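Local coordinates for c-di-GMP synthase (PDB 6WT9), which synthesises the second messenger 3',3'-c-di-GMP from two molecules of GTP in a bacterial CBASS antiphage defence system, at residues 67-70 with 71-74; 80-84 with 85-89; 150-153 with 154-158. All coordinates share one frame; numbering follows the deposited sequence.

Contact 1. Residues 67-70 with 71-74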
# COMPACT_ATOMS: atom_id res chain seq x y z
N VAL A 67 11.05 4.33 16.34
CA VAL A 67 12.16 4.74 15.49
C VAL A 67 12.27 6.26 15.48
O VAL A 67 13.38 6.82 15.55
CB VAL A 67 11.99 4.18 14.07
CG1 VAL A 67 13.08 4.70 13.15
CG2 VAL A 67 11.98 2.67 14.10
N LYS A 68 11.13 6.95 15.43
CA LYS A 68 11.13 8.41 15.44
C LYS A 68 11.77 8.96 16.72
O LYS A 68 12.57 9.90 16.66
CB LYS A 68 9.70 8.93 15.29
CG LYS A 68 9.55 10.43 15.35
CD LYS A 68 8.10 10.84 15.14
CE LYS A 68 7.89 12.33 15.34
NZ LYS A 68 6.47 12.72 15.14
N LEU A 69 11.44 8.37 17.87
CA LEU A 69 11.98 8.87 19.13
C LEU A 69 13.48 8.66 19.22
O LEU A 69 14.20 9.49 19.79
CB LEU A 69 11.28 8.19 20.31
CG LEU A 69 9.79 8.49 20.50
CD1 LEU A 69 9.28 7.88 21.80
CD2 LEU A 69 9.53 9.99 20.48
N HIS A 70 13.98 7.55 18.67
CA HIS A 70 15.43 7.32 18.67
C HIS A 70 16.14 8.32 17.77
O HIS A 70 17.22 8.80 18.11
CB HIS A 70 15.73 5.88 18.23
CG HIS A 70 15.46 4.86 19.29
ND1 HIS A 70 16.18 4.80 20.47
CD2 HIS A 70 14.56 3.85 19.34
CE1 HIS A 70 15.72 3.80 21.20
NE2 HIS A 70 14.74 3.21 20.55
N LEU A 71 15.55 8.63 16.61
CA LEU A 71 16.17 9.61 15.72
C LEU A 71 16.09 11.02 16.28
O LEU A 71 16.96 11.85 15.99
CB LEU A 71 15.51 9.54 14.34
CG LEU A 71 15.75 8.24 13.57
CD1 LEU A 71 15.09 8.29 12.20
CD2 LEU A 71 17.25 7.98 13.43
N GLN A 72 15.07 11.31 17.08
CA GLN A 72 14.97 12.61 17.75
C GLN A 72 16.03 12.80 18.82
O GLN A 72 16.09 13.87 19.43
CB GLN A 72 13.58 12.79 18.35
CG GLN A 72 12.50 13.05 17.32
CD GLN A 72 11.11 13.13 17.93
OE1 GLN A 72 10.87 12.61 19.02
NE2 GLN A 72 10.19 13.78 17.23
N ASP A 73 16.87 11.79 19.07
CA ASP A 73 18.00 11.90 19.97
C ASP A 73 19.29 12.30 19.27
O ASP A 73 20.32 12.44 19.93
CB ASP A 73 18.21 10.58 20.72
CG ASP A 73 17.10 10.28 21.71
OD1 ASP A 73 16.21 11.13 21.89
OD2 ASP A 73 17.12 9.18 22.30
N ILE A 74 19.27 12.47 17.94
CA ILE A 74 20.52 12.71 17.22
C ILE A 74 20.32 13.63 16.02
O ILE A 74 21.28 14.28 15.57
CB ILE A 74 21.16 11.38 16.80
CG1 ILE A 74 22.60 11.59 16.33
CG2 ILE A 74 20.33 10.69 15.72
CD1 ILE A 74 23.32 10.31 15.97
O HOH W 1 13.67 11.08 21.74
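Leu71 N and Gln72 N close the last regular turns of helix 54-71 with i to i-4 hydrogen bonds, to Val67 O at 3.0 Å and to Lys68 O at 2.9 Å. The next amide breaks that pattern: Asp73 N reaches back only three residues, to His70 O at 3.2 Å, and sits above the plane of that carbonyl (64° out of it), a 3-10-like bond. Ile74 N follows suit by bonding to Leu71 O.

A water supplies the polar link that the side chain of Asp73 cannot make directly. Leu69 O and Asp73 OD1, both acceptors, stand 3.3 Å apart, and water 1 donates to each of them. Asp73 CG lies beside its own backbone N (chi1 -68°), which turns the carboxylate toward the carbonyl of Leu69.

Van der Waals contacts make up the rest. The amide of Gln72 lies against two carbon chains: the extended Lys68 crosses it at a slant, CE lying 3.3 Å from NE2, while OE1 meets Leu69 CD2. On the buried flank Val67 CG1 makes an apolar contact with Leu71 CD1 at 4.2 Å. Val67 and Leu71 also touch Leu100 of strand 98-104 and Ile189 of strand 185-194. This is the C-terminal end of an alpha-helix, passing from i to i-4 into i to i-3 bonds where helix 54-71, packed on the nucleotidyltransferase sheet, leads through a loop toward strand 78-83.

Contact 2. Residues 80-84 with 85-89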
# COMPACT_ATOMS: atom_id res chain seq x y z
N TYR A 80 9.24 14.51 10.72
CA TYR A 80 8.98 13.09 10.53
C TYR A 80 7.57 12.89 10.00
O TYR A 80 6.60 13.37 10.60
CB TYR A 80 9.17 12.33 11.84
CG TYR A 80 10.54 12.49 12.44
CD1 TYR A 80 11.58 11.65 12.08
CD2 TYR A 80 10.80 13.49 13.37
CE1 TYR A 80 12.84 11.79 12.62
CE2 TYR A 80 12.06 13.64 13.92
CZ TYR A 80 13.08 12.79 13.54
OH TYR A 80 14.33 12.94 14.08
N GLN A 81 7.46 12.17 8.88
CA GLN A 81 6.18 11.78 8.31
C GLN A 81 6.22 10.30 7.97
O GLN A 81 7.28 9.66 7.98
CB GLN A 81 5.84 12.60 7.05
CG GLN A 81 5.74 14.10 7.29
CD GLN A 81 4.71 14.47 8.34
OE1 GLN A 81 3.72 13.77 8.53
NE2 GLN A 81 4.95 15.58 9.04
N TYR A 82 5.05 9.75 7.66
CA TYR A 82 4.92 8.34 7.33
C TYR A 82 4.33 8.17 5.93
O TYR A 82 3.50 8.97 5.48
CB TYR A 82 4.05 7.61 8.35
CG TYR A 82 4.66 7.55 9.74
CD1 TYR A 82 4.33 8.49 10.70
CD2 TYR A 82 5.57 6.56 10.07
CE1 TYR A 82 4.89 8.44 11.97
CE2 TYR A 82 6.14 6.50 11.33
CZ TYR A 82 5.79 7.44 12.27
OH TYR A 82 6.35 7.39 13.53
N GLN A 83 4.78 7.12 5.25
CA GLN A 83 4.20 6.69 4.00
C GLN A 83 4.08 5.18 4.02
O GLN A 83 4.69 4.51 4.86
CB GLN A 83 5.02 7.16 2.79
CG GLN A 83 6.34 6.42 2.63
CD GLN A 83 7.11 6.84 1.40
OE1 GLN A 83 6.64 7.66 0.60
NE2 GLN A 83 8.31 6.29 1.23
N GLY A 84 3.30 4.64 3.10
CA GLY A 84 3.07 3.21 3.00
C GLY A 84 1.60 2.88 3.02
O GLY A 84 0.73 3.71 3.29
N SER A 85 1.32 1.61 2.71
CA SER A 85 -0.05 1.12 2.68
C SER A 85 -0.75 1.29 4.02
O SER A 85 -1.98 1.43 4.07
CB SER A 85 -0.08 -0.34 2.24
OG SER A 85 0.51 -0.50 0.96
N VAL A 86 0.01 1.27 5.12
CA VAL A 86 -0.58 1.42 6.45
C VAL A 86 -1.29 2.77 6.57
O VAL A 86 -2.37 2.87 7.16
CB VAL A 86 0.51 1.25 7.53
CG1 VAL A 86 0.03 1.77 8.87
CG2 VAL A 86 0.91 -0.22 7.64
N MSE A 87 -0.70 3.81 5.99
CA MSE A 87 -1.27 5.16 6.09
C MSE A 87 -2.58 5.32 5.32
O MSE A 87 -3.34 6.25 5.58
CB MSE A 87 -0.24 6.19 5.61
CG MSE A 87 1.03 6.19 6.43
SE MSE A 87 0.65 6.30 8.34
CE MSE A 87 -0.27 8.02 8.35
N THR A 88 -2.84 4.42 4.38
CA THR A 88 -4.13 4.37 3.69
C THR A 88 -4.95 3.15 4.09
O THR A 88 -6.03 2.94 3.52
CB THR A 88 -3.94 4.38 2.17
OG1 THR A 88 -2.96 3.40 1.79
CG2 THR A 88 -3.49 5.76 1.70
N ASN A 89 -4.47 2.34 5.03
CA ASN A 89 -5.18 1.14 5.48
C ASN A 89 -5.52 0.23 4.30
O ASN A 89 -6.58 -0.41 4.26
CB ASN A 89 -6.43 1.51 6.28
CG ASN A 89 -6.98 0.34 7.08
OD1 ASN A 89 -6.25 -0.59 7.42
ND2 ASN A 89 -8.28 0.38 7.37
O HOH W 2 -0.93 4.01 0.46
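Met87, a selenomethionine, folds back from the short, weakly bonded helix 85-88 onto the end of the strand before it. Its CB points toward residues 80-84 and lies 3.5 Å from Gly84 O. Met87 CG comes next, 3.8 Å from Tyr82 O and close to the carbonyl carbon of Gln83. The bend at chi2 (-50°) brings SE of Met87 to 3.6 Å from Tyr82 CB; the further bend at chi3 only sets the direction of CE. From there the selenium stands 5.4 Å from the centroid of the Tyr82 ring, 53° off its normal: a Met-aromatic contact made obliquely, while the phenol end leads away.

The backbone of Met87 is tied to the same junction, its N donating to Gly84 O at 3.1 Å from above the carbonyl plane. Gly84 has a positive phi of 126°, a backbone conformation that glycine readily adopts, where the strand passes into the helix. Water 2 lies 2.5 Å from Thr88 OG1 and donates weakly to Gly84 O; Thr88 OG1 also bonds to Thr90 OG1. Asn89, with positive phi, ends the turn in a Schellman motif.

Around this junction, strand 78-83 pairs antiparallel with strand 98-104 through Gln81 with Leu101 and Gln83 with Asp99. Met87 also touches Arg61 of helix 54-71 and Ile232 of helix 228-241.

Contact 3. Residues 150-153 with 154-158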
# COMPACT_ATOMS: atom_id res chain seq x y z
N LEU A 150 21.43 16.27 3.74
CA LEU A 150 20.80 14.96 3.65
C LEU A 150 21.80 13.84 3.88
O LEU A 150 21.47 12.81 4.47
CB LEU A 150 20.12 14.79 2.28
CG LEU A 150 19.00 15.78 1.97
CD1 LEU A 150 18.25 15.37 0.72
CD2 LEU A 150 18.05 15.91 3.14
N LYS A 151 23.04 14.02 3.40
CA LYS A 151 24.08 13.04 3.66
C LYS A 151 24.37 12.92 5.15
O LYS A 151 24.58 11.81 5.67
CB LYS A 151 25.35 13.42 2.89
CG LYS A 151 26.55 12.53 3.15
CD LYS A 151 27.76 13.04 2.38
CE LYS A 151 29.02 12.28 2.75
NZ LYS A 151 30.18 12.67 1.90
N ASN A 152 24.37 14.05 5.86
CA ASN A 152 24.60 14.03 7.30
C ASN A 152 23.48 13.29 8.03
O ASN A 152 23.74 12.44 8.90
CB ASN A 152 24.74 15.46 7.83
CG ASN A 152 24.84 15.52 9.34
OD1 ASN A 152 25.80 15.04 9.93
ND2 ASN A 152 23.84 16.13 9.98
N ASN A 153 22.23 13.59 7.68
CA ASN A 153 21.10 12.90 8.31
C ASN A 153 21.12 11.41 8.02
O ASN A 153 20.72 10.61 8.88
CB ASN A 153 19.78 13.51 7.83
CG ASN A 153 19.53 14.89 8.42
OD1 ASN A 153 20.09 15.24 9.46
ND2 ASN A 153 18.68 15.67 7.76
N ARG A 154 21.58 11.01 6.84
CA ARG A 154 21.66 9.59 6.52
C ARG A 154 22.73 8.90 7.36
O ARG A 154 22.50 7.81 7.91
CB ARG A 154 21.95 9.40 5.03
CG ARG A 154 22.16 7.96 4.60
CD ARG A 154 20.96 7.09 4.93
NE ARG A 154 20.76 6.02 3.96
CZ ARG A 154 21.25 4.79 4.08
NH1 ARG A 154 21.98 4.47 5.14
NH2 ARG A 154 21.02 3.88 3.15
N LEU A 155 23.91 9.53 7.49
CA LEU A 155 24.97 8.94 8.29
C LEU A 155 24.62 8.93 9.78
O LEU A 155 24.92 7.96 10.49
CB LEU A 155 26.28 9.69 8.06
CG LEU A 155 26.91 9.54 6.67
CD1 LEU A 155 28.10 10.47 6.51
CD2 LEU A 155 27.33 8.09 6.43
N LEU A 156 23.99 10.00 10.27
CA LEU A 156 23.60 10.04 11.67
C LEU A 156 22.50 9.04 11.98
O LEU A 156 22.48 8.43 13.05
CB LEU A 156 23.16 11.46 12.06
CG LEU A 156 24.26 12.52 12.16
CD1 LEU A 156 23.66 13.88 12.44
CD2 LEU A 156 25.27 12.15 13.24
N SER A 157 21.57 8.85 11.04
CA SER A 157 20.54 7.84 11.22
C SER A 157 21.14 6.44 11.25
O SER A 157 20.69 5.58 12.01
CB SER A 157 19.48 7.95 10.12
OG SER A 157 18.89 9.23 10.11
N GLU A 158 22.18 6.20 10.44
CA GLU A 158 22.86 4.91 10.46
C GLU A 158 23.47 4.63 11.82
O GLU A 158 23.33 3.53 12.37
CB GLU A 158 23.94 4.86 9.38
CG GLU A 158 23.41 4.77 7.97
CD GLU A 158 24.53 4.75 6.94
OE1 GLU A 158 25.71 4.77 7.34
OE2 GLU A 158 24.22 4.72 5.73
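Consecutive turns of one alpha-helix, 147-164, meet here, and a serine folded back onto its own helix adds a side-chain bond to the helical ones. Ser157 OG donates to Asn153 O at 2.6 Å, while Ser157 N donates to the same oxygen, Asn153 O, at 2.9 Å. The two donors come from opposite faces of the carbonyl plane, so that Asn153 O is gripped twice by one residue. The hydroxyl gets there because OG stands beside its own backbone N (chi1 -58°), directed toward the preceding turn.

The neighbouring amides keep the plain i to i-4 pattern: Arg154 N to Leu150 O, Leu155 N to Lys151 O, and Leu156 N to Asn152 O. The last of these is 2.8 Å long and nearly straight, with the donor close to the C=O axis.

Between side chains, the amide of Asn152 lies across the tip of Leu156. Asn152 CG is set anti to the backbone N (chi1 174°), and chi2 (65°) turns the amide so that both its ends lie near the leucine: CD1 of Leu156 is 3.3 Å from Asn152 ND2 and 3.5 Å from Asn152 OD1. Farther round the helix, Lys151 CG meets Leu155 CD1 at 4.2 Å.

Leu150 and Arg154 face the sheet, both touching Ile191 of strand 185-194 and Tyr215 of strand 212-216. The pattern is that of a helix packed on the mixed sheet of the nucleotidyltransferase domain, with a serine hydroxyl bonded back to the i-4 carbonyl.

Overall arrangement
Contact 2 is the most central, its centre about 8 Å from that of the chain, and none of its touching residues is exposed; contacts 1 and 3, with centres about 25 and 26 Å out, each have three exposed. Contacts 1 and 3 belong to two helices that both pack on strand 185-194 and meet through Ile74 CD1, 3.6 Å from Leu156 O. Contact 1 also reaches contact 2, where the ring of Tyr80 packs on Lys68 and Gln72 and its OH on Leu71, but contacts 2 and 3 do not touch. Chemically, 150-158 keeps regular helical bonding, 67-74 shows it giving way with a bridging water, and 80-89 relies on a glycine and a selenium-aromatic contact at a strand-to-helix junction.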